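Local coordinates for protein tRNA (cytidine-2'-O-)-methyltransferase TrmJ (Sulfolobus acidocaldarius, PDB 4CNG) that transfers a methyl group from S-adenosyl-L-methionine to the 2'-hydroxyl of cytidine 32 in tRNA, working as a homodimer, at residues A[26-31]-A[127-132]; A[34-39]-A[58-63]; A[91-96]-A[144-149]. The protein carries 1 engineered substitution. One frame throughout, in Å; residues are numbered along the deposited sequence.

Interaction 1. Residues A[26-31]-A[127-132]; sequences VIVEPE and AFIFGR. With SAH (S-adenosyl-L-homocysteine), chain C.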
loop_
_atom_site.group_PDB
_atom_site.type_symbol
_atom_site.label_atom_id
_atom_site.label_comp_id
_atom_site.label_asym_id
_atom_site.label_seq_id
_atom_site.Cartn_x
_atom_site.Cartn_y
_atom_site.Cartn_z
ATOM N N VAL A 26 5.163 -11.692 -8.522
ATOM C CA VAL A 26 6.512 -11.623 -9.086
ATOM C C VAL A 26 7.053 -10.216 -8.902
ATOM O O VAL A 26 6.482 -9.267 -9.397
ATOM C CB VAL A 26 6.520 -12.004 -10.604
ATOM C CG1 VAL A 26 7.922 -11.858 -11.170
ATOM C CG2 VAL A 26 5.937 -13.377 -10.825
ATOM N N ILE A 27 8.179 -10.120 -8.194
ATOM C CA ILE A 27 8.834 -8.856 -7.957
ATOM C C ILE A 27 10.168 -8.872 -8.705
ATOM O O ILE A 27 11.008 -9.713 -8.442
ATOM C CB ILE A 27 9.056 -8.585 -6.455
ATOM C CG1 ILE A 27 7.807 -8.844 -5.622
ATOM C CG2 ILE A 27 9.584 -7.198 -6.226
ATOM C CD1 ILE A 27 6.635 -7.966 -5.995
ATOM N N VAL A 28 10.345 -7.932 -9.609
ATOM C CA VAL A 28 11.515 -7.922 -10.499
ATOM C C VAL A 28 12.611 -7.018 -9.942
ATOM O O VAL A 28 12.463 -5.805 -9.835
ATOM C CB VAL A 28 11.132 -7.493 -11.903
ATOM C CG1 VAL A 28 12.344 -7.507 -12.848
ATOM C CG2 VAL A 28 10.039 -8.375 -12.455
ATOM N N GLU A 29 13.743 -7.638 -9.586
ATOM C CA GLU A 29 14.952 -6.947 -9.147
ATOM C C GLU A 29 14.717 -5.889 -8.073
ATOM O O GLU A 29 15.173 -4.754 -8.203
ATOM C CB GLU A 29 15.723 -6.406 -10.354
ATOM C CG GLU A 29 16.235 -7.534 -11.252
ATOM C CD GLU A 29 17.149 -7.096 -12.393
ATOM O OE1 GLU A 29 17.102 -5.924 -12.795
ATOM O OE2 GLU A 29 17.902 -7.951 -12.907
ATOM N N PRO A 30 14.055 -6.270 -6.990
ATOM C CA PRO A 30 13.847 -5.254 -5.932
ATOM C C PRO A 30 15.153 -4.791 -5.371
ATOM O O PRO A 30 16.068 -5.580 -5.100
ATOM C CB PRO A 30 13.007 -5.976 -4.907
ATOM C CG PRO A 30 13.374 -7.422 -5.127
ATOM C CD PRO A 30 13.546 -7.577 -6.628
ATOM N N GLU A 31 15.185 -3.501 -5.069
ATOM C CA GLU A 31 16.380 -2.815 -4.629
ATOM C C GLU A 31 16.368 -2.546 -3.105
ATOM O O GLU A 31 17.416 -2.549 -2.470
ATOM C CB GLU A 31 16.491 -1.493 -5.416
ATOM C CG GLU A 31 16.632 -1.715 -6.924
ATOM C CD GLU A 31 16.251 -0.564 -7.860
ATOM O OE1 GLU A 31 15.721 0.463 -7.421
ATOM O OE2 GLU A 31 16.537 -0.685 -9.077
ATOM N N ALA A 127 0.025 -14.454 -12.765
ATOM C CA ALA A 127 1.177 -13.749 -12.219
ATOM C C ALA A 127 0.924 -12.257 -12.271
ATOM O O ALA A 127 0.597 -11.715 -13.317
ATOM C CB ALA A 127 2.424 -14.096 -13.012
ATOM N N PHE A 128 1.111 -11.606 -11.124
ATOM C CA PHE A 128 1.096 -10.148 -11.000
ATOM C C PHE A 128 2.531 -9.696 -10.849
ATOM O O PHE A 128 3.190 -10.092 -9.890
ATOM C CB PHE A 128 0.244 -9.677 -9.816
ATOM C CG PHE A 128 -1.233 -9.717 -10.066
ATOM C CD1 PHE A 128 -1.958 -10.894 -9.987
ATOM C CD2 PHE A 128 -1.885 -8.606 -10.562
ATOM C CE1 PHE A 128 -3.324 -10.913 -10.275
ATOM C CE2 PHE A 128 -3.245 -8.603 -10.798
ATOM C CZ PHE A 128 -3.936 -9.769 -10.686
ATOM N N ILE A 129 2.988 -8.850 -11.770
ATOM C CA ILE A 129 4.399 -8.566 -11.951
ATOM C C ILE A 129 4.625 -7.083 -11.655
ATOM O O ILE A 129 3.968 -6.215 -12.243
ATOM C CB ILE A 129 4.872 -8.886 -13.395
ATOM C CG1 ILE A 129 4.550 -10.308 -13.758
ATOM C CG2 ILE A 129 6.306 -8.531 -13.593
ATOM C CD1 ILE A 129 4.304 -10.536 -15.234
ATOM N N PHE A 130 5.575 -6.802 -10.735
ATOM C CA PHE A 130 5.928 -5.457 -10.307
ATOM C C PHE A 130 7.390 -5.224 -10.583
ATOM O O PHE A 130 8.217 -6.133 -10.475
ATOM C CB PHE A 130 5.630 -5.302 -8.791
ATOM C CG PHE A 130 4.172 -5.414 -8.435
ATOM C CD1 PHE A 130 3.562 -6.622 -8.307
ATOM C CD2 PHE A 130 3.422 -4.275 -8.234
ATOM C CE1 PHE A 130 2.208 -6.714 -8.034
ATOM C CE2 PHE A 130 2.072 -4.360 -7.907
ATOM C CZ PHE A 130 1.467 -5.577 -7.815
ATOM N N GLY A 131 7.690 -3.995 -10.940
ATOM C CA GLY A 131 9.026 -3.602 -11.334
ATOM C C GLY A 131 9.863 -2.920 -10.277
ATOM O O GLY A 131 9.566 -2.886 -9.085
ATOM N N ARG A 132 11.013 -2.460 -10.762
ATOM C CA ARG A 132 12.092 -1.913 -9.942
ATOM C C ARG A 132 11.744 -0.533 -9.428
ATOM O O ARG A 132 11.154 0.264 -10.149
ATOM C CB ARG A 132 13.334 -1.832 -10.852
ATOM C CG ARG A 132 13.768 -3.160 -11.465
ATOM C CD ARG A 132 14.629 -2.940 -12.694
ATOM N NE ARG A 132 14.960 -4.188 -13.376
ATOM C CZ ARG A 132 14.223 -4.769 -14.305
ATOM N NH1 ARG A 132 13.044 -4.301 -14.650
ATOM N NH2 ARG A 132 14.648 -5.873 -14.877
HETATM N N SAH C . 10.465 5.572 -12.283
HETATM C CA SAH C . 9.908 4.194 -12.318
HETATM C CB SAH C . 8.973 4.046 -11.129
HETATM C CG SAH C . 8.732 2.582 -10.719
HETATM S SD SAH C . 7.656 2.463 -9.297
HETATM C C SAH C . 9.223 3.997 -13.640
HETATM O O SAH C . 9.063 4.943 -14.414
HETATM O OXT SAH C . 8.946 2.890 -14.053
HETATM C "C5'" SAH C . 7.981 0.748 -8.883
HETATM C "C4'" SAH C . 6.898 -0.250 -9.273
HETATM O "O4'" SAH C . 5.706 0.037 -8.524
HETATM C "C3'" SAH C . 6.451 -0.210 -10.691
HETATM O "O3'" SAH C . 7.390 -0.917 -11.518
HETATM C "C2'" SAH C . 5.090 -0.846 -10.638
HETATM O "O2'" SAH C . 5.215 -2.258 -10.516
HETATM C "C1'" SAH C . 4.552 -0.279 -9.318
HETATM N N9 SAH C . 3.759 0.977 -9.470
HETATM C C8 SAH C . 3.999 2.174 -8.863
HETATM N N7 SAH C . 2.943 3.009 -9.067
HETATM C C5 SAH C . 2.028 2.306 -9.778
HETATM C C6 SAH C . 0.718 2.560 -10.228
HETATM N N6 SAH C . 0.112 3.750 -10.038
HETATM N N1 SAH C . 0.083 1.615 -10.878
HETATM C C2 SAH C . 0.671 0.422 -11.057
HETATM N N3 SAH C . 1.879 0.060 -10.649
HETATM C C4 SAH C . 2.533 0.992 -9.990
HETATM O O HOH W 1 11.311 -4.576 -7.623
HETATM O O HOH W 2 17.316 -7.339 -15.549
#

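Interaction 2. Residues A[34-39]-A[58-63]; sequences YNLGFI and ADINEA. Engineered in segment 58-63: Ala58 (natural residue Cys).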
loop_
_atom_site.group_PDB
_atom_site.type_symbol
_atom_site.label_atom_id
_atom_site.label_comp_id
_atom_site.label_asym_id
_atom_site.label_seq_id
_atom_site.Cartn_x
_atom_site.Cartn_y
_atom_site.Cartn_z
ATOM N N TYR A 34 13.617 -2.727 2.739
ATOM C CA TYR A 34 12.347 -2.432 3.368
ATOM C C TYR A 34 11.211 -2.847 2.428
ATOM O O TYR A 34 10.260 -3.503 2.857
ATOM C CB TYR A 34 12.265 -0.950 3.722
ATOM C CG TYR A 34 12.878 -0.055 2.678
ATOM C CD1 TYR A 34 12.143 0.383 1.601
ATOM C CD2 TYR A 34 14.238 0.241 2.703
ATOM C CE1 TYR A 34 12.731 1.070 0.566
ATOM C CE2 TYR A 34 14.818 1.006 1.714
ATOM C CZ TYR A 34 14.056 1.406 0.641
ATOM O OH TYR A 34 14.606 2.183 -0.344
ATOM N N ASN A 35 11.323 -2.542 1.131
ATOM C CA ASN A 35 10.262 -2.941 0.223
ATOM C C ASN A 35 10.132 -4.441 0.180
ATOM O O ASN A 35 9.024 -4.955 0.193
ATOM C CB ASN A 35 10.486 -2.404 -1.158
ATOM C CG ASN A 35 10.112 -0.980 -1.291
ATOM O OD1 ASN A 35 9.171 -0.535 -0.651
ATOM N ND2 ASN A 35 10.771 -0.263 -2.156
ATOM N N LEU A 36 11.237 -5.163 0.081
ATOM C CA LEU A 36 11.139 -6.612 0.009
ATOM C C LEU A 36 10.489 -7.184 1.283
ATOM O O LEU A 36 9.641 -8.068 1.197
ATOM C CB LEU A 36 12.517 -7.213 -0.273
ATOM C CG LEU A 36 12.565 -8.743 -0.367
ATOM C CD1 LEU A 36 11.618 -9.242 -1.430
ATOM C CD2 LEU A 36 13.970 -9.220 -0.613
ATOM N N GLY A 37 10.915 -6.713 2.443
ATOM C CA GLY A 37 10.315 -7.171 3.667
ATOM C C GLY A 37 8.837 -6.844 3.799
ATOM O O GLY A 37 8.028 -7.681 4.203
ATOM N N PHE A 38 8.474 -5.622 3.422
ATOM C CA PHE A 38 7.087 -5.221 3.459
ATOM C C PHE A 38 6.240 -6.039 2.521
ATOM O O PHE A 38 5.090 -6.363 2.836
ATOM C CB PHE A 38 6.949 -3.724 3.135
ATOM C CG PHE A 38 7.432 -2.799 4.207
ATOM C CD1 PHE A 38 7.226 -3.087 5.533
ATOM C CD2 PHE A 38 8.104 -1.646 3.858
ATOM C CE1 PHE A 38 7.612 -2.179 6.519
ATOM C CE2 PHE A 38 8.447 -0.719 4.820
ATOM C CZ PHE A 38 8.333 -1.065 6.142
ATOM N N ILE A 39 6.782 -6.398 1.349
ATOM C CA ILE A 39 6.070 -7.260 0.444
ATOM C C ILE A 39 5.871 -8.667 1.032
ATOM O O ILE A 39 4.780 -9.226 0.943
ATOM C CB ILE A 39 6.785 -7.317 -0.921
ATOM C CG1 ILE A 39 6.636 -5.981 -1.633
ATOM C CG2 ILE A 39 6.230 -8.448 -1.766
ATOM C CD1 ILE A 39 7.577 -5.768 -2.799
ATOM N N ALA A 58 18.258 -6.168 -3.099
ATOM C CA ALA A 58 18.101 -5.954 -1.668
ATOM C C ALA A 58 18.796 -7.062 -0.897
ATOM O O ALA A 58 18.642 -8.222 -1.251
ATOM C CB ALA A 58 16.610 -5.937 -1.330
ATOM N N ASP A 59 19.343 -6.719 0.269
ATOM C CA ASP A 59 19.924 -7.678 1.229
ATOM C C ASP A 59 18.787 -8.429 1.923
ATOM O O ASP A 59 18.005 -7.854 2.676
ATOM C CB ASP A 59 20.762 -6.876 2.254
ATOM C CG ASP A 59 21.380 -7.716 3.354
ATOM O OD1 ASP A 59 21.025 -8.897 3.543
ATOM O OD2 ASP A 59 22.199 -7.137 4.111
ATOM N N ILE A 60 18.649 -9.719 1.653
ATOM C CA ILE A 60 17.535 -10.506 2.154
ATOM C C ILE A 60 17.533 -10.623 3.684
ATOM O O ILE A 60 16.463 -10.693 4.305
ATOM C CB ILE A 60 17.504 -11.877 1.483
ATOM C CG1 ILE A 60 17.148 -11.685 0.017
ATOM C CG2 ILE A 60 16.507 -12.806 2.130
ATOM C CD1 ILE A 60 17.447 -12.872 -0.828
ATOM N N ASN A 61 18.729 -10.655 4.276
ATOM C CA ASN A 61 18.863 -10.697 5.706
ATOM C C ASN A 61 18.261 -9.453 6.319
ATOM O O ASN A 61 17.549 -9.526 7.320
ATOM C CB ASN A 61 20.340 -10.794 6.084
ATOM C CG ASN A 61 20.558 -11.409 7.452
ATOM O OD1 ASN A 61 19.947 -12.421 7.795
ATOM N ND2 ASN A 61 21.499 -10.850 8.207
ATOM N N GLU A 62 18.527 -8.302 5.725
ATOM C CA GLU A 62 17.956 -7.041 6.196
ATOM C C GLU A 62 16.445 -6.995 5.982
ATOM O O GLU A 62 15.709 -6.471 6.799
ATOM C CB GLU A 62 18.641 -5.872 5.476
ATOM C CG GLU A 62 18.290 -4.497 6.017
ATOM C CD GLU A 62 18.715 -4.303 7.467
ATOM O OE1 GLU A 62 19.700 -4.946 7.896
ATOM O OE2 GLU A 62 18.084 -3.483 8.169
ATOM N N ALA A 63 15.988 -7.546 4.872
ATOM C CA ALA A 63 14.574 -7.518 4.550
ATOM C C ALA A 63 13.727 -8.262 5.578
ATOM O O ALA A 63 12.610 -7.877 5.855
ATOM C CB ALA A 63 14.362 -8.106 3.164
#

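Interaction 3. Residues A[91-96]-A[144-149]; sequences VDLKIA and KSDFLL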
loop_
_atom_site.group_PDB
_atom_site.type_symbol
_atom_site.label_atom_id
_atom_site.label_comp_id
_atom_site.label_asym_id
_atom_site.label_seq_id
_atom_site.Cartn_x
_atom_site.Cartn_y
_atom_site.Cartn_z
ATOM N N VAL A 91 1.906 -20.236 -15.904
ATOM C CA VAL A 91 0.714 -19.492 -15.490
ATOM C C VAL A 91 -0.205 -19.252 -16.695
ATOM O O VAL A 91 0.207 -19.407 -17.852
ATOM C CB VAL A 91 1.042 -18.123 -14.794
ATOM C CG1 VAL A 91 1.953 -18.321 -13.597
ATOM C CG2 VAL A 91 1.655 -17.108 -15.754
ATOM N N ASP A 92 -1.474 -18.982 -16.417
ATOM C CA ASP A 92 -2.449 -18.751 -17.469
ATOM C C ASP A 92 -2.364 -17.317 -18.020
ATOM O O ASP A 92 -2.659 -17.081 -19.186
ATOM C CB ASP A 92 -3.860 -19.012 -16.926
ATOM C CG ASP A 92 -4.069 -20.469 -16.513
ATOM O OD1 ASP A 92 -3.678 -21.369 -17.290
ATOM O OD2 ASP A 92 -4.620 -20.710 -15.416
ATOM N N LEU A 93 -1.980 -16.360 -17.175
ATOM C CA LEU A 93 -2.059 -14.952 -17.521
ATOM C C LEU A 93 -0.971 -14.212 -16.774
ATOM O O LEU A 93 -0.711 -14.523 -15.608
ATOM C CB LEU A 93 -3.417 -14.413 -17.099
ATOM C CG LEU A 93 -3.945 -13.145 -17.753
ATOM C CD1 LEU A 93 -4.226 -13.339 -19.243
ATOM C CD2 LEU A 93 -5.196 -12.719 -17.003
ATOM N N LYS A 94 -0.368 -13.244 -17.454
ATOM C CA LYS A 94 0.675 -12.388 -16.901
ATOM C C LYS A 94 0.200 -10.938 -16.887
ATOM O O LYS A 94 -0.050 -10.385 -17.945
ATOM C CB LYS A 94 1.954 -12.531 -17.732
ATOM C CG LYS A 94 2.562 -13.931 -17.721
ATOM C CD LYS A 94 3.268 -14.286 -19.036
ATOM C CE LYS A 94 3.636 -15.752 -19.101
ATOM N NZ LYS A 94 3.590 -16.221 -20.501
ATOM N N ILE A 95 0.064 -10.364 -15.697
ATOM C CA ILE A 95 -0.395 -9.001 -15.552
ATOM C C ILE A 95 0.764 -8.182 -15.003
ATOM O O ILE A 95 1.139 -8.284 -13.838
ATOM C CB ILE A 95 -1.647 -8.889 -14.663
ATOM C CG1 ILE A 95 -2.768 -9.736 -15.295
ATOM C CG2 ILE A 95 -2.038 -7.423 -14.501
ATOM C CD1 ILE A 95 -4.093 -9.650 -14.566
ATOM N N ALA A 96 1.371 -7.384 -15.856
ATOM C CA ALA A 96 2.395 -6.416 -15.472
ATOM C C ALA A 96 1.705 -5.170 -14.893
ATOM O O ALA A 96 0.490 -5.005 -15.029
ATOM C CB ALA A 96 3.264 -6.042 -16.697
ATOM N N LYS A 144 6.286 -9.185 -22.892
ATOM C CA LYS A 144 6.129 -10.576 -22.503
ATOM C C LYS A 144 4.925 -10.798 -21.606
ATOM O O LYS A 144 4.634 -11.929 -21.245
ATOM C CB LYS A 144 7.386 -11.046 -21.794
ATOM C CG LYS A 144 8.556 -11.284 -22.723
ATOM C CD LYS A 144 9.818 -11.547 -21.923
ATOM C CE LYS A 144 10.990 -11.916 -22.823
ATOM N NZ LYS A 144 12.210 -12.158 -21.994
ATOM N N SER A 145 4.204 -9.720 -21.244
ATOM C CA SER A 145 3.049 -9.784 -20.361
ATOM C C SER A 145 1.773 -9.664 -21.198
ATOM O O SER A 145 1.752 -9.098 -22.287
ATOM C CB SER A 145 3.137 -8.669 -19.302
ATOM O OG SER A 145 4.316 -8.850 -18.533
ATOM N N ASP A 146 0.657 -10.155 -20.671
ATOM C CA ASP A 146 -0.637 -10.089 -21.340
ATOM C C ASP A 146 -1.365 -8.753 -21.151
ATOM O O ASP A 146 -2.025 -8.282 -22.069
ATOM C CB ASP A 146 -1.527 -11.216 -20.851
ATOM C CG ASP A 146 -0.940 -12.570 -21.169
ATOM O OD1 ASP A 146 -0.809 -12.845 -22.373
ATOM O OD2 ASP A 146 -0.658 -13.371 -20.254
ATOM N N PHE A 147 -1.263 -8.190 -19.961
ATOM C CA PHE A 147 -1.953 -6.959 -19.616
ATOM C C PHE A 147 -1.010 -6.046 -18.829
ATOM O O PHE A 147 -0.038 -6.525 -18.256
ATOM C CB PHE A 147 -3.197 -7.252 -18.756
ATOM C CG PHE A 147 -4.292 -8.011 -19.479
ATOM C CD1 PHE A 147 -5.043 -7.392 -20.450
ATOM C CD2 PHE A 147 -4.590 -9.306 -19.151
ATOM C CE1 PHE A 147 -6.074 -8.058 -21.075
ATOM C CE2 PHE A 147 -5.616 -9.991 -19.796
ATOM C CZ PHE A 147 -6.377 -9.342 -20.713
ATOM N N LEU A 148 -1.325 -4.758 -18.822
ATOM C CA LEU A 148 -0.562 -3.761 -18.092
ATOM C C LEU A 148 -1.560 -2.986 -17.200
ATOM O O LEU A 148 -2.384 -2.213 -17.692
ATOM C CB LEU A 148 0.129 -2.803 -19.043
ATOM C CG LEU A 148 1.062 -1.801 -18.390
ATOM C CD1 LEU A 148 2.185 -2.482 -17.646
ATOM C CD2 LEU A 148 1.576 -0.789 -19.402
ATOM N N LEU A 149 -1.463 -3.221 -15.914
ATOM C CA LEU A 149 -2.368 -2.654 -14.909
ATOM C C LEU A 149 -1.816 -1.356 -14.361
ATOM O O LEU A 149 -0.686 -1.295 -13.911
ATOM C CB LEU A 149 -2.526 -3.660 -13.773
ATOM C CG LEU A 149 -3.331 -3.211 -12.541
ATOM C CD1 LEU A 149 -4.762 -2.962 -12.857
ATOM C CD2 LEU A 149 -3.157 -4.230 -11.442
HETATM O O HOH W 3 -0.209 -15.966 -21.031
HETATM O O HOH W 4 5.755 -14.319 -22.015
#

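Interaction 1. Residues A[26-31]-A[127-132]
The guanidinium of Arg132 has Val28 CG1 over one face, 3.4 Å above the plane and offset toward the rim, and Glu29 OE1 at its edge. The carboxylate stands almost perpendicular to it, at 89°, so this is no flat two-pronged pairing: one oxygen takes a salt bridge from Arg132 NE (2.8 Å to Glu29 OE1) and a weak bond from NH2. The two side chains lie alongside each other and point the same way, the arginine stretched out from CG to NE. Water 2 joins Glu29 OE2 to Arg132 NH2, while Glu141 and the carbonyl of Gly136 hold NH1. With an alanine here, Glu29 and Glu141 would probably be left without their shared cationic partner, and the methyl of Val28 would lose its cover.

The Phe130 ring carries Val26 O near its edge, and Ile27 CD1 and the cofactor's O2' approach it obliquely. The two parallel strands carrying these groups pair: Val26 N binds Phe128 O, Phe130 N binds Val26 O and Val28 N binds Phe130 O, each at 2.9 Å. Branched residues suit such buried strands; Val28 CG2 rests on Ile129 CG2 at 3.9 Å. Past Val28 direct pairing gives way to water 1, which donates to Val28 O and Gly131 O. Gly131 N donates to O2' of S-adenosyl-L-homocysteine at 3.1 Å and weakly to O3'. A CB here would come too close to O3', consistent with glycine at this position. This backbone N-H, just past the carboxyl end of a parallel strand and bonded to a ribose hydroxyl, belongs to the S-adenosylmethionine site of a SpoU/TrmH-family enzyme, a member of the SPOUT class, whose cofactor sits at a trefoil knot.

Interaction 2. Residues A[34-39]-A[58-63]
Leu36 and Gly37 of helix 33-45 meet Ala63 of the short helix 60-64, a close helix-to-helix contact made possible by small residues in the alpha/beta SPOUT fold. Leu36 supplies the side-chain part of the contact from its helix. With CG anti to the backbone N (chi1 180°), CD2 is placed where three groups meet: Ala63 CB at 4.0 Å, Ile60 CG1 at 4.1 Å and the methyl of Ala58, an engineered replacement for cysteine. Leucine and isoleucine slant across each other, whereas the alanine methyl of residue 63 lies beside the leucine stem, near CB and CG as well as CD2. The small alanine suits so close an approach.

Asp59 begins the second helix as its N-cap, its OD1 accepting weak bonds from Asn61 N and Glu62 N. On other sides of helix 33-45, Asn35 is bonded to Glu133 and Asn161, and Phe38 packs against Phe38 and His164 of the second subunit. The backbones come nearest where Gly37 lacks a side chain: a CB would run into Ala63 O, but Gly37 CA instead lies 3.2 Å from Ala63 O in a CA-H...O contact.

Interaction 3. Residues A[91-96]-A[144-149]
Asp146 reaches back across the contact to Leu93 and Lys94, and its side chain can be followed outward from the backbone. CB lies 3.4 Å from Lys94 O and also touches the CD1 methyl of Leu93. CG, anti to the carbonyl carbon (chi1 -62°), lies on the N-H side of Lys94, close to Leu93 CD1 and Lys94 N. At the tip, Asp146 OD2 receives the N-H of Lys94 on its anti lone pair, 2.8 Å from Lys94 N. Water 3 donates to the same oxygen while also reaching Asp92 O. An aspartate suits the place because its short carboxylate takes up a backbone N-H at the start of the strand pairing.

The backbone answers this with a forked bond: Lys94 O accepts from both Asp146 N (2.8 Å) and Phe147 N (3.2 Å), the latter in the carbonyl plane. Regular parallel pairing follows, with Ala96 N 2.9 Å from Phe147 O and Leu149 N 2.8 Å from Ala96 O. On one face of the sheet Leu93 CD1 meets the Phe147 ring at CE2 (3.7 Å), and Ile95 CG2 meets Leu149 CB. On the other, the small Ala96 leaves room beside its methyl for Leu148 CD1 and for Ser145 OG, which is hydrogen-bonded to the carbonyl of Glu141. The long Lys94 chain, bent at chi2 and chi4, lays CD against Lys144 O, and water 4 links its NZ to that carbonyl.

Strand 93-97 is thus held between strand 147-149 and strand 125-130, to which Ile95 is joined by backbone hydrogen bonds with Ala127 and Ile129. Ile95 and Phe147 also pack against helix 117-121 and strand 111-112, while Leu149, beside Ile112, touches the bound S-adenosyl-L-homocysteine.

In the fold
From the N terminus, strand 22-28 runs into helix 33-45, and after strand 50-54 the chain returns at 58-63 to close the short loop of interaction 2. That loop lies wholly within the much longer one closed when 127-132 pairs with 26-31 in interaction 1. Interaction 3 opens at 91-96, inside that long loop, and closes at 144-149, beyond it, so interactions 1 and 3 cross. Both build one parallel sheet, in which strands 125-130 and 93-97 are neighbours. Pro30 and Ala58 join interactions 1 and 2 through the backbone, and Ile39 packs helix 33-45 on Ile27 of strand 22-28; interaction 3 lies about 25 Å from interaction 2, centre to centre.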